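Local structure of short chain dehydrogenase (Rhodopseudomonas palustris, 3H7A) at residues Ala21-Lys25 with Leu47-Ile51; Arg39-Leu44 with Ala60-Arg66. The protein is a short-chain dehydrogenase that probably uses NAD(P)(H) to oxidise or reduce its substrate. All blocks are in the same frame, centred on the assembly; numbering follows the deposited sequence.

Interaction 1: residues Ala21-Lys25 with Leu47-Ile51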
# COMPACT_ATOMS: atom_id res chain seq x y z
N ALA B 21 -28.94 -0.40 9.66
CA ALA B 21 -29.92 -0.54 10.74
C ALA B 21 -29.26 -0.82 12.07
O ALA B 21 -29.66 -0.25 13.10
CB ALA B 21 -30.91 -1.65 10.41
N GLU B 22 -28.24 -1.68 12.07
CA GLU B 22 -27.48 -1.99 13.27
C GLU B 22 -26.67 -0.80 13.77
O GLU B 22 -26.52 -0.61 14.97
CB GLU B 22 -26.56 -3.19 13.07
CG GLU B 22 -27.28 -4.52 13.02
CD GLU B 22 -28.10 -4.82 14.26
OE1 GLU B 22 -27.63 -4.54 15.39
OE2 GLU B 22 -29.21 -5.36 14.09
N ILE B 23 -26.14 -0.01 12.84
CA ILE B 23 -25.43 1.21 13.21
C ILE B 23 -26.39 2.16 13.93
O ILE B 23 -26.05 2.70 14.98
CB ILE B 23 -24.79 1.91 11.98
CG1 ILE B 23 -23.66 1.06 11.39
CG2 ILE B 23 -24.26 3.26 12.38
CD1 ILE B 23 -23.21 1.52 10.00
N ALA B 24 -27.59 2.32 13.38
CA ALA B 24 -28.62 3.18 13.95
C ALA B 24 -29.01 2.68 15.34
O ALA B 24 -29.02 3.46 16.29
CB ALA B 24 -29.84 3.26 13.03
N LYS B 25 -29.27 1.37 15.46
CA LYS B 25 -29.56 0.72 16.76
C LYS B 25 -28.48 1.00 17.80
O LYS B 25 -28.80 1.32 18.93
CB LYS B 25 -29.74 -0.81 16.61
CG LYS B 25 -31.02 -1.29 15.93
CD LYS B 25 -31.14 -2.83 15.99
CE LYS B 25 -31.91 -3.39 14.80
NZ LYS B 25 -32.19 -4.86 14.86
N LEU B 47 -37.57 -0.40 11.94
CA LEU B 47 -36.39 0.08 12.67
C LEU B 47 -36.76 1.11 13.74
O LEU B 47 -36.28 1.03 14.88
CB LEU B 47 -35.32 0.64 11.71
CG LEU B 47 -34.02 1.20 12.32
CD1 LEU B 47 -33.27 0.15 13.13
CD2 LEU B 47 -33.12 1.82 11.25
N VAL B 48 -37.61 2.06 13.37
CA VAL B 48 -38.07 3.09 14.30
C VAL B 48 -38.82 2.46 15.47
O VAL B 48 -38.54 2.78 16.62
CB VAL B 48 -38.92 4.16 13.59
CG1 VAL B 48 -39.48 5.16 14.57
CG2 VAL B 48 -38.10 4.87 12.54
N ALA B 49 -39.73 1.54 15.16
CA ALA B 49 -40.51 0.82 16.18
C ALA B 49 -39.61 0.08 17.16
O ALA B 49 -39.80 0.20 18.37
CB ALA B 49 -41.48 -0.15 15.52
N GLU B 50 -38.62 -0.64 16.64
CA GLU B 50 -37.66 -1.39 17.44
C GLU B 50 -36.77 -0.50 18.31
O GLU B 50 -36.52 -0.81 19.47
CB GLU B 50 -36.78 -2.24 16.53
CG GLU B 50 -35.92 -3.27 17.24
CD GLU B 50 -35.14 -4.16 16.29
OE1 GLU B 50 -35.28 -4.01 15.05
OE2 GLU B 50 -34.38 -5.02 16.80
N ILE B 51 -36.29 0.60 17.74
CA ILE B 51 -35.44 1.54 18.49
C ILE B 51 -36.24 2.26 19.59
O ILE B 51 -35.78 2.34 20.74
CB ILE B 51 -34.72 2.54 17.53
CG1 ILE B 51 -33.58 1.83 16.77
CG2 ILE B 51 -34.19 3.75 18.30
CD1 ILE B 51 -32.80 2.74 15.81
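Two neighbouring helices of the Rossmann fold, 18-29 and 45-53, meet here through Ala21, Ala24 and Lys25 on one and Leu47, Glu50 and Ile51 on the other. Each follows a strand of the parallel sheet, 9-13 and 33-38, and they run in nearly the same direction: the axes of the short segments cross at -29° and come within 10.7 Å. Leu47 reaches into the gap with both methyls. Its CG is anti to the backbone N (chi1 179°), and from there CD2 rests on the methyl of Ala24, CB to CD2 4.0 Å, while CD1 lies near Ala21 CB and the Ala21 carbonyl oxygen. One turn on, Ile51 sends CD1, the end of its longer branch, against the backbone of the opposite helix, 3.8 Å from Lys25 N. The small alanines on helix 18-29 probably allow these branched chains to come close to its main chain.

Lys25 serves both halves of the contact. Its CG passes 3.9 Å from Leu47 CD1, and the chain then extends to an ammonium held between two glutamates in a salt-bridge network. Within its own helix, NZ meets the syn side of Glu22 OE2 at 3.1 Å, and Glu22 in turn packs on helix 216-228. Across the gap it meets the carboxylate of Glu50, whose chain extends toward helix 18-29 (CG anti to the backbone N, chi1 -169°). The ammonium probably eases the repulsion between the two acids. Lys25 NZ binds Glu50 OE2 at 2.9 Å from above the carboxylate plane and reaches OE1 through a weak bond of 3.2 Å.

Interaction 2: residues Arg39-Leu44 with Ala60-Arg66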
# COMPACT_ATOMS: atom_id res chain seq x y z
N ARG B 39 -33.60 5.34 0.70
CA ARG B 39 -34.41 5.81 -0.44
C ARG B 39 -35.90 5.82 -0.14
O ARG B 39 -36.55 6.84 -0.36
CB ARG B 39 -34.11 5.06 -1.75
CG ARG B 39 -33.04 5.73 -2.59
CD ARG B 39 -33.37 5.68 -4.08
NE ARG B 39 -32.91 4.45 -4.73
CZ ARG B 39 -31.72 4.30 -5.31
NH1 ARG B 39 -31.40 3.15 -5.88
NH2 ARG B 39 -30.83 5.30 -5.32
N ASN B 40 -36.43 4.73 0.39
CA ASN B 40 -37.84 4.71 0.81
C ASN B 40 -37.98 4.70 2.34
O ASN B 40 -37.91 3.64 2.97
CB ASN B 40 -38.59 3.54 0.16
CG ASN B 40 -40.06 3.46 0.58
OD1 ASN B 40 -40.57 2.38 0.87
ND2 ASN B 40 -40.74 4.61 0.63
N GLY B 41 -38.21 5.89 2.90
CA GLY B 41 -38.23 6.11 4.34
C GLY B 41 -39.31 5.39 5.11
O GLY B 41 -39.17 5.15 6.30
N GLU B 42 -40.39 5.03 4.43
CA GLU B 42 -41.45 4.24 5.03
C GLU B 42 -40.98 2.83 5.42
O GLU B 42 -41.49 2.25 6.37
CB GLU B 42 -42.68 4.20 4.12
CG GLU B 42 -43.41 5.55 4.02
CD GLU B 42 -44.50 5.59 2.95
OE1 GLU B 42 -45.42 6.43 3.08
OE2 GLU B 42 -44.43 4.80 1.97
N LYS B 43 -39.99 2.30 4.69
CA LYS B 43 -39.36 1.02 5.04
C LYS B 43 -38.52 1.05 6.32
O LYS B 43 -38.12 0.00 6.83
CB LYS B 43 -38.53 0.49 3.86
CG LYS B 43 -39.28 -0.45 2.93
CD LYS B 43 -38.41 -0.84 1.73
CE LYS B 43 -38.47 -2.34 1.43
NZ LYS B 43 -39.74 -2.74 0.77
N LEU B 44 -38.27 2.25 6.85
CA LEU B 44 -37.60 2.40 8.15
C LEU B 44 -38.54 2.19 9.34
O LEU B 44 -38.07 2.18 10.48
CB LEU B 44 -36.94 3.78 8.28
CG LEU B 44 -35.77 4.08 7.35
CD1 LEU B 44 -35.55 5.58 7.15
CD2 LEU B 44 -34.51 3.39 7.83
N ALA B 60 -36.78 9.16 11.12
CA ALA B 60 -36.66 8.48 9.82
C ALA B 60 -37.03 9.42 8.67
O ALA B 60 -38.06 10.09 8.72
CB ALA B 60 -37.54 7.26 9.79
N ARG B 61 -36.18 9.48 7.65
CA ARG B 61 -36.47 10.26 6.45
C ARG B 61 -36.23 9.44 5.18
O ARG B 61 -35.43 8.50 5.19
CB ARG B 61 -35.64 11.55 6.40
CG ARG B 61 -36.02 12.58 7.46
CD ARG B 61 -34.99 13.71 7.53
NE ARG B 61 -34.88 14.49 6.29
CZ ARG B 61 -35.31 15.74 6.12
NH1 ARG B 61 -35.89 16.40 7.12
NH2 ARG B 61 -35.15 16.35 4.95
N SER B 62 -36.93 9.80 4.11
CA SER B 62 -36.64 9.31 2.77
C SER B 62 -35.52 10.18 2.26
O SER B 62 -35.57 11.40 2.40
CB SER B 62 -37.84 9.48 1.85
OG SER B 62 -38.78 8.44 2.05
N LEU B 63 -34.50 9.56 1.69
CA LEU B 63 -33.32 10.29 1.25
C LEU B 63 -32.67 9.59 0.08
O LEU B 63 -32.30 8.42 0.17
CB LEU B 63 -32.30 10.45 2.39
CG LEU B 63 -30.89 10.94 2.04
CD1 LEU B 63 -30.89 12.40 1.65
CD2 LEU B 63 -29.86 10.65 3.17
N ASP B 64 -32.54 10.31 -1.02
CA ASP B 64 -31.76 9.86 -2.14
C ASP B 64 -30.42 10.59 -2.11
O ASP B 64 -30.31 11.75 -2.49
CB ASP B 64 -32.50 10.10 -3.46
CG ASP B 64 -31.73 9.60 -4.66
OD1 ASP B 64 -30.89 8.69 -4.53
OD2 ASP B 64 -31.98 10.13 -5.76
N ALA B 65 -29.39 9.86 -1.68
CA ALA B 65 -28.08 10.44 -1.39
C ALA B 65 -27.35 10.97 -2.62
O ALA B 65 -26.45 11.80 -2.47
CB ALA B 65 -27.22 9.44 -0.62
N ARG B 66 -27.75 10.54 -3.82
CA ARG B 66 -27.25 11.14 -5.06
C ARG B 66 -27.65 12.61 -5.18
O ARG B 66 -26.97 13.38 -5.84
CB ARG B 66 -27.78 10.40 -6.28
CG ARG B 66 -27.35 8.97 -6.38
CD ARG B 66 -28.03 8.30 -7.55
NE ARG B 66 -29.47 8.20 -7.34
CZ ARG B 66 -30.26 7.32 -7.95
NH1 ARG B 66 -29.75 6.44 -8.81
NH2 ARG B 66 -31.55 7.32 -7.68
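Arg39 lays its guanidinium flat on that of Arg66, the planes 24° apart and the centres separated by 4.3 Å. Arg39 NH2 sits over one face of the Arg66 group, displaced toward its rim, and comes within 3.2 Å of Arg66 NH2. Two like charges can lie this close probably because Asp64 stands beside both. From Arg66, NE bonds the syn lone pair of Asp64 OD1 at 3.2 Å, and NH2 reaches OD2 weakly at the edge of the guanidinium. Arg39 NH2 gives OD1 a long, weak bond of 3.5 Å, with the carboxylate turned 79° from the Arg39 guanidinium. The Arg39 chain, bent at chi2 and chi3, runs beside the Asp64 side chain, pointing the same way, and presents NH2 to OD1 at the edge of its guanidinium. With an alanine in place of Arg66, Asp64 would probably lose its closer cationic partner and the Arg39 guanidinium the flat surface it stacks on.

In this Rossmann fold, residues 39-44 lead from strand 33-38 into helix 45-53. Residues 60-66 hold the end of strand 57-62, outermost in the parallel sheet, and the loop after it. Backbone hydrogen bonds join Arg61 with Ala36 and, just past the strand end, Leu63 with Arg38. Between these two, Ser62 turns OG beside its own backbone N (chi1 -80°), which brings the oxygen to Gly41 N as acceptor of a 2.7 Å hydrogen bond. Gly41 comes very close to the strand, and a CB there would clash with Ser62 N. Nearer the start of helix 45-53, Leu44 closes on strand 57-62, its CD1 packed 3.7 Å from Ala60 CB and also against the Arg61 carbonyl oxygen.

Interactions 1 and 2 lie 14 Å apart, centre to centre, toward one edge of the Rossmann fold, and their segments alternate along the chain. Helix 45-53 joins them: the loop 39-44 leads into it, its residues 47-51 pack on helix 18-29, and strand 57-62 follows it. The two contacts touch where Val48 CG2, in 47-51, meets Ala60 CB at 3.7 Å. Each carries its own salt-bridge network: one lysine between two glutamates in interaction 1, one aspartate shared by two arginines in interaction 2. In relatives the dinucleotide lies at the C-terminal ends of these strands, so the loops of interaction 2 are probably close to the cofactor pocket, whereas interaction 1 lies between helices beside the sheet.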